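Local coordinates for protein decaprenyl diphosphate synthase (Rhodobacter capsulatus, PDB 3MZV) that probably builds long all-trans polyprenyl diphosphates, precursors of the isoprenoid quinone side chain, by magnesium-dependent addition of isopentenyl diphosphate units to farnesyl diphosphate, at residues 247-260 / 284-297. Sequence-based numbering, arbitrary orientation.
Sequences MPVIKAVALADEAE and LMTKHGTLEATRLA
Glu260 spends its two carboxylate oxygens on two different partners. OE1 receives the NE2-H of His288 at 2.6 Å through its syn lone pair. That bond is nearly straight and lies in the ring plane, although the carboxylate itself is turned 66° against the ring. Lys287 NZ comes to OE2 as a salt bridge, modelled so close that its exact length is doubtful, while Leu284 CD2 packs beside the same carboxylate. The imidazole is also held from above: Leu255 CB sits over one face, 3.8 Å from the ring centroid, in a CH-pi contact, and Leu255 CD1 reaches His288 CB. With His288 cut back to an alanine, Glu260 OE1 would probably lose this donor and Leu255 CB the ring face it lies over. Further along, Pro248 is a knob in a hole made by Met285, Thr290, Leu291 and Thr294. Thr290 OG1, placed between its own backbone N and carbonyl carbon (chi1 80°), donates to Pro248 O at 3.0 Å, in the carbonyl plane and on a lone pair. Its CG2 meanwhile packs on Lys251 CB. The extended Met285 chain brings CE to 3.5 Å from Val249 CG2, and at the far end Met247 SD touches Ala297 CB. Gly289 closes helix 277-287 with a Schellman motif and occupies the N-cap position of helix 290-308; residues on both sides of it touch 247-260. The axes of 247-254 and 290-297 approach to 8.6 Å, their N-to-C directions 130° apart. This is helix-helix packing at the periphery of the all-helical FPP/GGPP synthase fold: Leu291 and Thr294 also touch helix 199-224, Met247 helix 169-194, and Ala252 and Leu284 Trp264 of helix 258-270.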
loop_
_atom_site.group_PDB
_atom_site.type_symbol
_atom_site.label_atom_id
_atom_site.label_comp_id
_atom_site.label_asym_id
_atom_site.label_seq_id
_atom_site.Cartn_x
_atom_site.Cartn_y
_atom_site.Cartn_z
ATOM N N MET B 247 -9.624 -25.698 -2.294
ATOM C CA MET B 247 -9.731 -26.937 -3.057
ATOM C C MET B 247 -10.481 -28.095 -2.346
ATOM O O MET B 247 -11.355 -28.692 -2.963
ATOM C CB MET B 247 -8.358 -27.399 -3.575
ATOM C CG MET B 247 -8.410 -28.425 -4.613
ATOM S SD MET B 247 -6.756 -28.854 -5.389
ATOM C CE MET B 247 -6.880 -27.764 -6.853
ATOM N N PRO B 248 -10.134 -28.428 -1.084
ATOM C CA PRO B 248 -10.755 -29.628 -0.485
ATOM C C PRO B 248 -12.262 -29.419 -0.282
ATOM O O PRO B 248 -13.045 -30.354 -0.333
ATOM C CB PRO B 248 -10.065 -29.757 0.866
ATOM C CG PRO B 248 -9.025 -28.713 0.884
ATOM C CD PRO B 248 -9.060 -27.879 -0.243
ATOM N N VAL B 249 -12.672 -28.170 -0.057
ATOM C CA VAL B 249 -14.101 -27.862 0.025
ATOM C C VAL B 249 -14.736 -27.868 -1.322
ATOM O O VAL B 249 -15.767 -28.484 -1.501
ATOM C CB VAL B 249 -14.377 -26.511 0.701
ATOM C CG1 VAL B 249 -15.911 -26.208 0.768
ATOM C CG2 VAL B 249 -13.732 -26.466 2.083
ATOM N N ILE B 250 -14.154 -27.136 -2.285
ATOM C CA ILE B 250 -14.733 -27.064 -3.644
ATOM C C ILE B 250 -14.980 -28.479 -4.227
ATOM O O ILE B 250 -16.023 -28.762 -4.809
ATOM C CB ILE B 250 -13.778 -26.291 -4.576
ATOM C CG1 ILE B 250 -13.711 -24.833 -4.156
ATOM C CG2 ILE B 250 -14.193 -26.451 -6.038
ATOM C CD1 ILE B 250 -12.444 -24.098 -4.758
ATOM N N LYS B 251 -13.981 -29.336 -4.099
ATOM C CA LYS B 251 -14.089 -30.703 -4.632
ATOM C C LYS B 251 -15.200 -31.493 -3.926
ATOM O O LYS B 251 -15.896 -32.248 -4.559
ATOM C CB LYS B 251 -12.772 -31.445 -4.498
ATOM C CG LYS B 251 -11.716 -31.018 -5.500
ATOM C CD LYS B 251 -10.459 -31.864 -5.365
ATOM C CE LYS B 251 -9.346 -31.467 -6.359
ATOM N NZ LYS B 251 -9.741 -31.744 -7.764
ATOM N N ALA B 252 -15.391 -31.303 -2.626
ATOM C CA ALA B 252 -16.433 -32.053 -1.899
ATOM C C ALA B 252 -17.818 -31.487 -2.297
ATOM O O ALA B 252 -18.772 -32.239 -2.498
ATOM C CB ALA B 252 -16.172 -31.986 -0.380
ATOM N N VAL B 253 -17.924 -30.172 -2.449
ATOM C CA VAL B 253 -19.169 -29.542 -2.814
ATOM C C VAL B 253 -19.619 -30.006 -4.201
ATOM O O VAL B 253 -20.787 -30.287 -4.399
ATOM C CB VAL B 253 -19.101 -28.015 -2.773
ATOM C CG1 VAL B 253 -20.367 -27.340 -3.459
ATOM C CG2 VAL B 253 -18.949 -27.537 -1.316
ATOM N N ALA B 254 -18.679 -30.133 -5.125
ATOM C CA ALA B 254 -18.966 -30.618 -6.475
ATOM C C ALA B 254 -19.498 -32.044 -6.504
ATOM O O ALA B 254 -20.275 -32.396 -7.398
ATOM C CB ALA B 254 -17.674 -30.491 -7.376
ATOM N N LEU B 255 -19.123 -32.862 -5.521
ATOM C CA LEU B 255 -19.556 -34.243 -5.412
ATOM C C LEU B 255 -20.773 -34.461 -4.473
ATOM O O LEU B 255 -21.197 -35.577 -4.277
ATOM C CB LEU B 255 -18.378 -35.101 -4.923
ATOM C CG LEU B 255 -17.197 -35.134 -5.926
ATOM C CD1 LEU B 255 -15.995 -35.895 -5.379
ATOM C CD2 LEU B 255 -17.691 -35.792 -7.246
ATOM N N ALA B 256 -21.285 -33.388 -3.885
ATOM C CA ALA B 256 -22.319 -33.437 -2.853
ATOM C C ALA B 256 -23.662 -33.830 -3.445
ATOM O O ALA B 256 -24.085 -33.241 -4.408
ATOM C CB ALA B 256 -22.488 -32.056 -2.197
ATOM N N ASP B 257 -24.356 -34.754 -2.826
ATOM C CA ASP B 257 -25.777 -34.935 -3.166
ATOM C C ASP B 257 -26.651 -33.858 -2.497
ATOM O O ASP B 257 -26.141 -32.928 -1.874
ATOM C CB ASP B 257 -26.222 -36.352 -2.861
ATOM C CG ASP B 257 -26.175 -36.682 -1.367
ATOM O OD1 ASP B 257 -25.946 -35.788 -0.498
ATOM O OD2 ASP B 257 -26.388 -37.850 -1.073
ATOM N N GLU B 258 -27.980 -33.964 -2.645
ATOM C CA GLU B 258 -28.880 -32.948 -2.126
ATOM C C GLU B 258 -28.655 -32.720 -0.623
ATOM O O GLU B 258 -28.586 -31.602 -0.178
ATOM C CB GLU B 258 -30.311 -33.427 -2.410
ATOM C CG GLU B 258 -31.456 -32.527 -2.122
ATOM C CD GLU B 258 -32.813 -33.299 -2.311
ATOM O OE1 GLU B 258 -32.979 -34.027 -3.328
ATOM O OE2 GLU B 258 -33.702 -33.205 -1.429
ATOM N N ALA B 259 -28.594 -33.785 0.177
ATOM C CA ALA B 259 -28.441 -33.584 1.650
ATOM C C ALA B 259 -27.066 -33.029 2.029
ATOM O O ALA B 259 -26.943 -32.225 2.965
ATOM C CB ALA B 259 -28.723 -34.884 2.402
ATOM N N GLU B 260 -26.016 -33.478 1.339
ATOM C CA GLU B 260 -24.672 -32.935 1.586
ATOM C C GLU B 260 -24.569 -31.483 1.238
ATOM O O GLU B 260 -23.926 -30.726 1.969
ATOM C CB GLU B 260 -23.559 -33.723 0.888
ATOM C CG GLU B 260 -23.359 -35.108 1.429
ATOM C CD GLU B 260 -22.247 -35.975 0.686
ATOM O OE1 GLU B 260 -21.536 -35.466 -0.165
ATOM O OE2 GLU B 260 -22.112 -37.193 0.986
ATOM N N LEU B 284 -16.810 -35.703 5.161
ATOM C CA LEU B 284 -17.269 -35.656 3.768
ATOM C C LEU B 284 -16.101 -35.592 2.781
ATOM O O LEU B 284 -16.119 -36.223 1.699
ATOM C CB LEU B 284 -18.216 -34.475 3.506
ATOM C CG LEU B 284 -19.589 -34.564 4.225
ATOM C CD1 LEU B 284 -20.471 -33.393 3.828
ATOM C CD2 LEU B 284 -20.292 -35.971 3.914
ATOM N N MET B 285 -15.081 -34.795 3.135
ATOM C CA MET B 285 -13.901 -34.710 2.335
ATOM C C MET B 285 -13.260 -36.085 2.141
ATOM O O MET B 285 -12.939 -36.459 0.999
ATOM C CB MET B 285 -12.916 -33.699 2.936
ATOM C CG MET B 285 -13.412 -32.313 2.965
ATOM S SD MET B 285 -12.200 -31.139 3.835
ATOM C CE MET B 285 -13.066 -29.676 3.344
ATOM N N THR B 286 -13.120 -36.832 3.232
ATOM C CA THR B 286 -12.518 -38.142 3.221
ATOM C C THR B 286 -13.346 -39.138 2.379
ATOM O O THR B 286 -12.813 -39.822 1.520
ATOM C CB THR B 286 -12.318 -38.690 4.656
ATOM O OG1 THR B 286 -11.363 -37.861 5.327
ATOM C CG2 THR B 286 -11.759 -40.118 4.621
ATOM N N LYS B 287 -14.650 -39.151 2.591
ATOM C CA LYS B 287 -15.576 -39.981 1.775
ATOM C C LYS B 287 -15.385 -39.758 0.289
ATOM O O LYS B 287 -15.316 -40.716 -0.467
ATOM C CB LYS B 287 -17.024 -39.648 2.200
ATOM C CG LYS B 287 -18.204 -40.181 1.352
ATOM C CD LYS B 287 -19.513 -39.612 1.961
ATOM C CE LYS B 287 -20.743 -40.294 1.422
ATOM N NZ LYS B 287 -21.363 -39.460 0.393
ATOM N N HIS B 288 -15.262 -38.489 -0.120
ATOM C CA HIS B 288 -15.106 -38.093 -1.524
ATOM C C HIS B 288 -13.667 -38.027 -2.081
ATOM O O HIS B 288 -13.469 -37.701 -3.243
ATOM C CB HIS B 288 -15.807 -36.753 -1.741
ATOM C CG HIS B 288 -17.283 -36.839 -1.634
ATOM N ND1 HIS B 288 -18.025 -37.734 -2.388
ATOM C CD2 HIS B 288 -18.172 -36.137 -0.886
ATOM C CE1 HIS B 288 -19.304 -37.580 -2.098
ATOM N NE2 HIS B 288 -19.422 -36.613 -1.198
ATOM N N GLY B 289 -12.692 -38.384 -1.251
ATOM C CA GLY B 289 -11.331 -38.430 -1.635
ATOM C C GLY B 289 -10.701 -37.061 -1.899
ATOM O O GLY B 289 -9.690 -36.974 -2.560
ATOM N N THR B 290 -11.285 -35.998 -1.361
ATOM C CA THR B 290 -10.853 -34.655 -1.736
ATOM C C THR B 290 -9.571 -34.136 -1.048
ATOM O O THR B 290 -8.924 -33.225 -1.557
ATOM C CB THR B 290 -11.956 -33.603 -1.584
ATOM O OG1 THR B 290 -12.090 -33.206 -0.228
ATOM C CG2 THR B 290 -13.282 -34.103 -2.112
ATOM N N LEU B 291 -9.228 -34.702 0.083
ATOM C CA LEU B 291 -7.958 -34.356 0.755
ATOM C C LEU B 291 -6.787 -35.018 0.006
ATOM O O LEU B 291 -5.805 -34.376 -0.315
ATOM C CB LEU B 291 -8.038 -34.728 2.227
ATOM C CG LEU B 291 -9.034 -33.811 2.981
ATOM C CD1 LEU B 291 -9.280 -34.383 4.378
ATOM C CD2 LEU B 291 -8.482 -32.369 3.060
ATOM N N GLU B 292 -6.951 -36.298 -0.381
ATOM C CA GLU B 292 -5.961 -36.950 -1.236
ATOM C C GLU B 292 -5.882 -36.249 -2.576
ATOM O O GLU B 292 -4.812 -36.033 -3.110
ATOM C CB GLU B 292 -6.286 -38.438 -1.398
ATOM C CG GLU B 292 -5.283 -39.215 -2.291
ATOM C CD GLU B 292 -3.835 -39.164 -1.783
ATOM O OE1 GLU B 292 -3.565 -38.892 -0.602
ATOM O OE2 GLU B 292 -2.937 -39.407 -2.569
ATOM N N ALA B 293 -7.032 -35.836 -3.118
ATOM C CA ALA B 293 -7.041 -35.157 -4.387
ATOM C C ALA B 293 -6.275 -33.832 -4.291
ATOM O O ALA B 293 -5.551 -33.461 -5.203
ATOM C CB ALA B 293 -8.546 -34.896 -4.853
ATOM N N THR B 294 -6.420 -33.127 -3.156
ATOM C CA THR B 294 -5.701 -31.855 -2.980
ATOM C C THR B 294 -4.214 -32.137 -2.823
ATOM O O THR B 294 -3.410 -31.399 -3.343
ATOM C CB THR B 294 -6.278 -31.101 -1.764
ATOM O OG1 THR B 294 -7.683 -30.900 -1.979
ATOM C CG2 THR B 294 -5.546 -29.775 -1.507
ATOM N N ARG B 295 -3.856 -33.198 -2.113
ATOM C CA ARG B 295 -2.461 -33.626 -2.003
ATOM C C ARG B 295 -1.858 -33.828 -3.397
ATOM O O ARG B 295 -0.779 -33.326 -3.708
ATOM C CB ARG B 295 -2.345 -34.886 -1.171
ATOM C CG ARG B 295 -0.932 -35.222 -0.786
ATOM C CD ARG B 295 -0.890 -36.526 -0.064
ATOM N NE ARG B 295 -0.767 -37.634 -1.008
ATOM C CZ ARG B 295 0.369 -38.027 -1.586
ATOM N NH1 ARG B 295 0.347 -39.058 -2.411
ATOM N NH2 ARG B 295 1.536 -37.428 -1.336
ATOM N N LEU B 296 -2.551 -34.597 -4.244
ATOM C CA LEU B 296 -2.121 -34.778 -5.620
ATOM C C LEU B 296 -1.944 -33.479 -6.395
ATOM O O LEU B 296 -1.008 -33.361 -7.159
ATOM C CB LEU B 296 -3.099 -35.684 -6.408
ATOM C CG LEU B 296 -3.186 -37.152 -5.988
ATOM C CD1 LEU B 296 -4.133 -37.892 -6.963
ATOM C CD2 LEU B 296 -1.855 -37.779 -5.984
ATOM N N ALA B 297 -2.842 -32.505 -6.223
ATOM C CA ALA B 297 -2.746 -31.232 -6.940
ATOM C C ALA B 297 -1.432 -30.552 -6.536
ATOM O O ALA B 297 -0.660 -30.090 -7.389
ATOM C CB ALA B 297 -3.938 -30.310 -6.606
#